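Local coordinates for protein carbonic anhydrase (Trichomonas vaginalis, PDB 6Y04) that probably catalyses the reversible hydration of carbon dioxide to hydrogencarbonate, as a zinc-dependent beta-class carbonic anhydrase with one zinc ion per subunit, at residues D48-K53 against G173-I178; T58-A63 against L80-E85. One frame throughout, in Å; residues are numbered along the deposited sequence.

Contact 1 (D48-K53 against G173-I178); sequences DAIGVK and GKVTTI
Ile-50 and Val-175 meet through one methyl each: Ile-50 CG2 lies 3.7 Å from Val-175 CG2, a van der Waals distance, and the two side chains approach at a slant. Followed outward from its CB, which is 5.0 Å from Val-175 CG2, the isoleucine divides its branches. CG2 goes to the valine. CG1, placed between the backbone N and the carbonyl carbon (chi1 60°), turns the other branch off, and CD1 at its end is already 6.8 Å from Val-175 CG2. Beyond the two segments the Ile-50 side chain packs on Ile-34 of strand 32-36 and on Ile-7 of the second subunit. Val-175 answers with the methyl beside its own backbone N; its CG1 is anti to that N (chi1 178°) and stays farther off, 4.4 Å from Ile-50 CG2.

Ile-50 is the first residue to leave helical geometry after helix 46-49, which ends in a Schellman motif. Gly-51 is its C-prime residue, with a positive phi of 69°; Val-52 N turns back to Glu-47 O, and Gly-51 N makes a weak bond of 3.1 Å to Asp-48 O. The contact thus sets a helix C terminus beside the start of strand 175-179, antiparallel to 163-168 and outermost in this chain's sheet.

One residue earlier, Ala-49 points its CB toward Gly-173 and stops 3.8 Å from Gly-173 O, a nonpolar approach to a carbonyl. The polar backbone groups here are served from outside: at the dimer interface, Asn-11 of the second subunit gives ND2 to both Ala-49 O and Gly-173 O, while its OD1 accepts Val-175 N.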
ATOM      1  N   ASP A  48      -8.513   7.536 -10.529  1.00 17.69           N
ATOM      2  CA  ASP A  48      -9.302   8.240 -11.524  1.00 18.02           C
ATOM      3  C   ASP A  48     -10.679   7.584 -11.602  1.00 17.76           C
ATOM      4  O   ASP A  48     -11.681   8.265 -11.797  1.00 18.02           O
ATOM      5  CB  ASP A  48      -8.630   8.256 -12.900  1.00 18.34           C
ATOM      6  CG  ASP A  48      -7.318   9.020 -12.980  1.00 19.78           C
ATOM      7  OD1 ASP A  48      -6.998   9.776 -12.041  1.00 20.18           O
ATOM      8  OD2 ASP A  48      -6.621   8.848 -13.993  1.00 20.33           O
ATOM      9  N   ALA A  49     -10.703   6.254 -11.440  1.00 17.29           N
ATOM     10  CA  ALA A  49     -11.905   5.458 -11.613  1.00 17.54           C
ATOM     11  C   ALA A  49     -12.928   5.796 -10.531  1.00 17.22           C
ATOM     12  O   ALA A  49     -14.128   5.671 -10.759  1.00 16.81           O
ATOM     13  CB  ALA A  49     -11.559   3.989 -11.617  1.00 16.91           C
ATOM     14  N   ILE A  50     -12.441   6.233  -9.363  1.00 16.93           N
ATOM     15  CA  ILE A  50     -13.330   6.578  -8.263  1.00 16.88           C
ATOM     16  C   ILE A  50     -13.379   8.096  -8.060  1.00 16.20           C
ATOM     17  O   ILE A  50     -13.994   8.570  -7.106  1.00 16.93           O
ATOM     18  CB  ILE A  50     -12.957   5.803  -6.978  1.00 17.08           C
ATOM     19  CG1 ILE A  50     -11.527   6.100  -6.514  1.00 17.33           C
ATOM     20  CG2 ILE A  50     -13.194   4.309  -7.175  1.00 17.34           C
ATOM     21  CD1 ILE A  50     -11.249   5.717  -5.072  1.00 16.48           C
ATOM     22  N   GLY A  51     -12.748   8.854  -8.964  1.00 15.58           N
ATOM     23  CA  GLY A  51     -12.783  10.313  -8.926  1.00 15.02           C
ATOM     24  C   GLY A  51     -12.006  10.896  -7.745  1.00 14.81           C
ATOM     25  O   GLY A  51     -12.353  11.943  -7.193  1.00 14.35           O
ATOM     26  N   VAL A  52     -10.942  10.197  -7.350  1.00 14.42           N
ATOM     27  CA  VAL A  52     -10.138  10.666  -6.243  1.00 14.56           C
ATOM     28  C   VAL A  52      -8.908  11.336  -6.838  1.00 14.82           C
ATOM     29  O   VAL A  52      -8.244  10.759  -7.701  1.00 14.03           O
ATOM     30  CB  VAL A  52      -9.799   9.515  -5.279  1.00 14.23           C
ATOM     31  CG1 VAL A  52      -8.528   9.769  -4.485  1.00 13.86           C
ATOM     32  CG2 VAL A  52     -10.970   9.208  -4.364  1.00 13.94           C
ATOM     33  N   LYS A  53      -8.651  12.566  -6.378  1.00 15.49           N
ATOM     34  CA  LYS A  53      -7.567  13.384  -6.892  1.00 16.68           C
ATOM     35  C   LYS A  53      -6.443  13.448  -5.866  1.00 17.49           C
ATOM     36  O   LYS A  53      -6.646  13.140  -4.691  1.00 19.06           O
ATOM     37  CB  LYS A  53      -8.073  14.795  -7.204  1.00 17.07           C
ATOM     38  CG  LYS A  53      -9.089  14.881  -8.334  1.00 17.71           C
ATOM     39  CD  LYS A  53      -9.627  16.274  -8.552  1.00 18.24           C
ATOM     40  CE  LYS A  53     -10.488  16.378  -9.789  1.00 19.01           C
ATOM     41  NZ  LYS A  53     -11.449  17.500  -9.684  1.00 20.13           N
ATOM     42  N   GLY A 173     -12.521  -0.789 -15.276  1.00 18.53           N
ATOM     43  CA  GLY A 173     -12.476   0.204 -14.216  1.00 19.03           C
ATOM     44  C   GLY A 173     -13.840   0.414 -13.568  1.00 20.14           C
ATOM     45  O   GLY A 173     -14.010   1.337 -12.778  1.00 21.06           O
ATOM     46  N   LYS A 174     -14.807  -0.450 -13.906  1.00 21.00           N
ATOM     47  CA  LYS A 174     -16.139  -0.385 -13.325  1.00 21.27           C
ATOM     48  C   LYS A 174     -16.068  -0.698 -11.831  1.00 21.52           C
ATOM     49  O   LYS A 174     -15.508  -1.717 -11.428  1.00 22.76           O
ATOM     50  CB  LYS A 174     -17.088  -1.341 -14.058  1.00 21.55           C
ATOM     51  CG  LYS A 174     -18.518  -1.375 -13.537  1.00 22.19           C
ATOM     52  CD  LYS A 174     -19.418  -2.279 -14.350  1.00 23.17           C
ATOM     53  CE  LYS A 174     -20.549  -2.841 -13.518  1.00 24.11           C
ATOM     54  NZ  LYS A 174     -21.278  -3.899 -14.257  1.00 25.52           N
ATOM     55  N   VAL A 175     -16.646   0.190 -11.020  1.00 21.14           N
ATOM     56  CA  VAL A 175     -16.683   0.019  -9.576  1.00 21.39           C
ATOM     57  C   VAL A 175     -18.111  -0.342  -9.174  1.00 22.07           C
ATOM     58  O   VAL A 175     -19.065   0.289  -9.626  1.00 22.90           O
ATOM     59  CB  VAL A 175     -16.189   1.289  -8.849  1.00 21.52           C
ATOM     60  CG1 VAL A 175     -16.257   1.153  -7.331  1.00 20.76           C
ATOM     61  CG2 VAL A 175     -14.789   1.697  -9.291  1.00 20.84           C
ATOM     62  N   THR A 176     -18.252  -1.387  -8.353  1.00 21.57           N
ATOM     63  CA  THR A 176     -19.553  -1.751  -7.816  1.00 21.02           C
ATOM     64  C   THR A 176     -19.475  -1.768  -6.286  1.00 20.67           C
ATOM     65  O   THR A 176     -18.536  -2.321  -5.721  1.00 21.28           O
ATOM     66  CB  THR A 176     -20.101  -3.053  -8.429  1.00 21.16           C
ATOM     67  OG1 THR A 176     -20.081  -4.109  -7.468  1.00 22.39           O
ATOM     68  CG2 THR A 176     -19.402  -3.503  -9.693  1.00 20.26           C
ATOM     69  N   THR A 177     -20.480  -1.170  -5.635  1.00 19.73           N
ATOM     70  CA  THR A 177     -20.599  -1.137  -4.187  1.00 18.86           C
ATOM     71  C   THR A 177     -20.913  -2.538  -3.669  1.00 18.67           C
ATOM     72  O   THR A 177     -21.792  -3.216  -4.189  1.00 19.24           O
ATOM     73  CB  THR A 177     -21.659  -0.107  -3.776  1.00 18.65           C
ATOM     74  OG1 THR A 177     -21.211   1.142  -4.302  1.00 18.93           O
ATOM     75  CG2 THR A 177     -21.864   0.026  -2.285  1.00 18.18           C
ATOM     76  N   ILE A 178     -20.173  -2.965  -2.644  1.00 17.94           N
ATOM     77  CA  ILE A 178     -20.407  -4.258  -2.018  1.00 16.72           C
ATOM     78  C   ILE A 178     -21.017  -4.034  -0.636  1.00 16.16           C
ATOM     79  O   ILE A 178     -22.064  -4.598  -0.330  1.00 15.41           O
ATOM     80  CB  ILE A 178     -19.106  -5.083  -1.963  1.00 16.31           C
ATOM     81  CG1 ILE A 178     -18.435  -5.201  -3.337  1.00 15.83           C
ATOM     82  CG2 ILE A 178     -19.353  -6.445  -1.331  1.00 16.01           C
ATOM     83  CD1 ILE A 178     -19.262  -5.905  -4.401  1.00 15.26           C
TER

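Contact 2 (T58-A63 against L80-E85); sequences TVIKAA and LVSIYE
Thr-58 and Ser-82 join hydroxyl to hydroxyl, Thr-58 OG1 donating to Ser-82 OG at 3.1 Å. The threonine oxygen sits between its backbone N and carbonyl carbon (chi1 54°), and the serine oxygen lies beside its own N, anti to its carbonyl carbon, which directs both hydroxyls to the line between strand and helix. The angle from Thr-58 CB through Thr-58 OG1 to Ser-82 OG is 108°, and that from Ser-82 CB through Ser-82 OG to Thr-58 OG1 is 114°; both are close to tetrahedral, as expected for hydroxyl hydrogens and lone pairs. Ser-82 OG passes the chain on to Ser-78 O, one helical turn back. Acting as acceptor and donor at once, it is held by two bonds, which satisfy a buried hydroxyl. Two carbons of Thr-58 also come close: CB at 3.8 Å and CG2 at 3.9 Å from Ser-82 OG. Ser-82 touches Met-38 of the second subunit as well.

This is the meeting of strand 57-61 with the last turns of helix 74-85, the helix of a beta-alpha-beta crossover that carries the chain on to the parallel strand 90-96.

Packing is looser at Ile-60, two residues along the same strand face. Its CD1 comes no nearer than 4.4 Å to Ser-82 OG, and this buried side chain finds its neighbours earlier in the helix, on Ile-75, Ser-78 and Leu-79.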
ATOM      1  N   THR A  58      -5.806   9.317   1.612  1.00 16.48           N
ATOM      2  CA  THR A  58      -4.682   8.403   1.745  1.00 15.36           C
ATOM      3  C   THR A  58      -5.029   7.128   0.984  1.00 15.25           C
ATOM      4  O   THR A  58      -6.191   6.714   0.957  1.00 14.89           O
ATOM      5  CB  THR A  58      -4.341   8.120   3.216  1.00 14.99           C
ATOM      6  OG1 THR A  58      -5.529   7.676   3.870  1.00 14.68           O
ATOM      7  CG2 THR A  58      -3.777   9.325   3.937  1.00 14.48           C
ATOM      8  N   VAL A  59      -4.005   6.525   0.365  1.00 14.86           N
ATOM      9  CA  VAL A  59      -4.160   5.283  -0.369  1.00 14.88           C
ATOM     10  C   VAL A  59      -3.173   4.264   0.191  1.00 14.83           C
ATOM     11  O   VAL A  59      -1.975   4.524   0.244  1.00 14.89           O
ATOM     12  CB  VAL A  59      -3.983   5.487  -1.891  1.00 15.32           C
ATOM     13  CG1 VAL A  59      -4.133   4.178  -2.661  1.00 14.95           C
ATOM     14  CG2 VAL A  59      -4.929   6.551  -2.438  1.00 14.98           C
ATOM     15  N   ILE A  60      -3.707   3.111   0.612  1.00 14.92           N
ATOM     16  CA  ILE A  60      -2.962   2.030   1.240  1.00 15.07           C
ATOM     17  C   ILE A  60      -3.089   0.838   0.298  1.00 15.34           C
ATOM     18  O   ILE A  60      -4.197   0.527  -0.118  1.00 16.34           O
ATOM     19  CB  ILE A  60      -3.577   1.737   2.629  1.00 14.37           C
ATOM     20  CG1 ILE A  60      -3.525   2.974   3.532  1.00 14.22           C
ATOM     21  CG2 ILE A  60      -2.945   0.519   3.290  1.00 14.09           C
ATOM     22  CD1 ILE A  60      -4.709   3.138   4.459  1.00 13.68           C
ATOM     23  N   LYS A  61      -1.967   0.210  -0.072  1.00 15.43           N
ATOM     24  CA  LYS A  61      -2.009  -0.888  -1.027  1.00 15.75           C
ATOM     25  C   LYS A  61      -1.149  -2.062  -0.569  1.00 16.03           C
ATOM     26  O   LYS A  61       0.020  -1.896  -0.233  1.00 16.16           O
ATOM     27  CB  LYS A  61      -1.477  -0.467  -2.399  1.00 15.45           C
ATOM     28  CG  LYS A  61      -2.230   0.628  -3.142  1.00 15.35           C
ATOM     29  CD  LYS A  61      -1.770   0.657  -4.578  1.00 15.12           C
ATOM     30  CE  LYS A  61      -2.225   1.865  -5.356  1.00 15.50           C
ATOM     31  NZ  LYS A  61      -1.630   1.833  -6.712  1.00 15.78           N
ATOM     32  N   ALA A  62      -1.730  -3.264  -0.638  1.00 16.31           N
ATOM     33  CA  ALA A  62      -1.029  -4.518  -0.426  1.00 17.58           C
ATOM     34  C   ALA A  62      -1.637  -5.574  -1.341  1.00 18.33           C
ATOM     35  O   ALA A  62      -2.777  -5.433  -1.771  1.00 18.85           O
ATOM     36  CB  ALA A  62      -1.133  -4.934   1.026  1.00 16.35           C
ATOM     37  N   ALA A  63      -0.881  -6.647  -1.594  1.00 19.31           N
ATOM     38  CA  ALA A  63      -1.370  -7.768  -2.382  1.00 20.88           C
ATOM     39  C   ALA A  63      -2.669  -8.296  -1.783  1.00 21.98           C
ATOM     40  O   ALA A  63      -2.662  -8.882  -0.707  1.00 22.93           O
ATOM     41  CB  ALA A  63      -0.311  -8.843  -2.446  1.00 20.16           C
ATOM     42  N   LEU A  80      -5.027   3.649  11.321  1.00 13.36           N
ATOM     43  CA  LEU A  80      -4.996   4.342  12.603  1.00 13.76           C
ATOM     44  C   LEU A  80      -4.376   5.726  12.426  1.00 13.67           C
ATOM     45  O   LEU A  80      -4.893   6.714  12.949  1.00 13.96           O
ATOM     46  CB  LEU A  80      -4.219   3.520  13.642  1.00 13.70           C
ATOM     47  CG  LEU A  80      -4.810   2.151  13.981  1.00 14.05           C
ATOM     48  CD1 LEU A  80      -3.866   1.336  14.863  1.00 13.91           C
ATOM     49  CD2 LEU A  80      -6.173   2.288  14.643  1.00 14.00           C
ATOM     50  N   VAL A  81      -3.274   5.780  11.673  1.00 13.28           N
ATOM     51  CA  VAL A  81      -2.604   7.036  11.386  1.00 13.80           C
ATOM     52  C   VAL A  81      -3.546   7.935  10.587  1.00 14.52           C
ATOM     53  O   VAL A  81      -3.659   9.126  10.874  1.00 15.28           O
ATOM     54  CB  VAL A  81      -1.265   6.809  10.655  1.00 13.73           C
ATOM     55  CG1 VAL A  81      -0.621   8.122  10.241  1.00 13.86           C
ATOM     56  CG2 VAL A  81      -0.299   5.994  11.507  1.00 13.66           C
ATOM     57  N   SER A  82      -4.227   7.354   9.593  1.00 14.68           N
ATOM     58  CA  SER A  82      -5.140   8.122   8.762  1.00 15.25           C
ATOM     59  C   SER A  82      -6.199   8.799   9.630  1.00 16.23           C
ATOM     60  O   SER A  82      -6.464   9.992   9.469  1.00 16.06           O
ATOM     61  CB  SER A  82      -5.775   7.261   7.697  1.00 14.44           C
ATOM     62  OG  SER A  82      -4.812   6.865   6.733  1.00 13.43           O
ATOM     63  N   ILE A  83      -6.793   8.027  10.555  1.00 17.44           N
ATOM     64  CA  ILE A  83      -7.934   8.516  11.317  1.00 18.67           C
ATOM     65  C   ILE A  83      -7.465   9.528  12.361  1.00 19.81           C
ATOM     66  O   ILE A  83      -7.971  10.648  12.419  1.00 20.00           O
ATOM     67  CB  ILE A  83      -8.725   7.362  11.966  1.00 17.80           C
ATOM     68  CG1 ILE A  83      -9.322   6.414  10.927  1.00 17.23           C
ATOM     69  CG2 ILE A  83      -9.795   7.897  12.914  1.00 17.98           C
ATOM     70  CD1 ILE A  83      -9.680   5.060  11.500  1.00 17.47           C
ATOM     71  N   TYR A  84      -6.484   9.112  13.177  1.00 21.14           N
ATOM     72  CA  TYR A  84      -6.146   9.802  14.413  1.00 21.15           C
ATOM     73  C   TYR A  84      -5.199  10.964  14.150  1.00 21.77           C
ATOM     74  O   TYR A  84      -5.351  12.023  14.752  1.00 22.57           O
ATOM     75  CB  TYR A  84      -5.580   8.810  15.423  1.00 20.88           C
ATOM     76  CG  TYR A  84      -6.597   7.808  15.899  1.00 20.62           C
ATOM     77  CD1 TYR A  84      -7.766   8.223  16.517  1.00 21.03           C
ATOM     78  CD2 TYR A  84      -6.388   6.447  15.741  1.00 20.78           C
ATOM     79  CE1 TYR A  84      -8.704   7.308  16.968  1.00 21.58           C
ATOM     80  CE2 TYR A  84      -7.314   5.518  16.180  1.00 20.51           C
ATOM     81  CZ  TYR A  84      -8.473   5.951  16.798  1.00 21.46           C
ATOM     82  OH  TYR A  84      -9.391   5.039  17.221  1.00 21.79           O
ATOM     83  N   GLU A  85      -4.248  10.763  13.233  1.00 22.29           N
ATOM     84  CA  GLU A  85      -3.247  11.777  12.965  1.00 22.54           C
ATOM     85  C   GLU A  85      -3.704  12.678  11.816  1.00 20.87           C
ATOM     86  O   GLU A  85      -3.426  13.871  11.841  1.00 20.95           O
ATOM     87  CB  GLU A  85      -1.867  11.145  12.751  1.00 25.41           C
ATOM     88  CG  GLU A  85      -0.719  12.021  13.244  1.00 30.83           C
ATOM     89  CD  GLU A  85      -0.362  11.989  14.734  1.00 35.43           C
ATOM     90  OE1 GLU A  85      -1.089  11.351  15.538  1.00 36.71           O
ATOM     91  OE2 GLU A  85       0.666  12.601  15.104  1.00 38.10           O
TER

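In the fold
From the N terminus, the chain passes helix 3-17 and strand 32-36 before helix 46-49 supplies the first segment of contact 1. Strand 57-61 follows directly, and contact 2 closes a short loop when helix 74-85 returns to that strand. The chain then runs through strand 90-96, three more helices and strand 163-168 until 173-178 closes contact 1. Contact 2 is therefore nested inside the long loop of contact 1. Their centres are about 18 Å apart and their nearest atoms about 5 Å, so they do not touch, yet both reach the same mixed sheet, at its outermost strands within this chain, 57-61 and 175-179. Both also abut the second subunit.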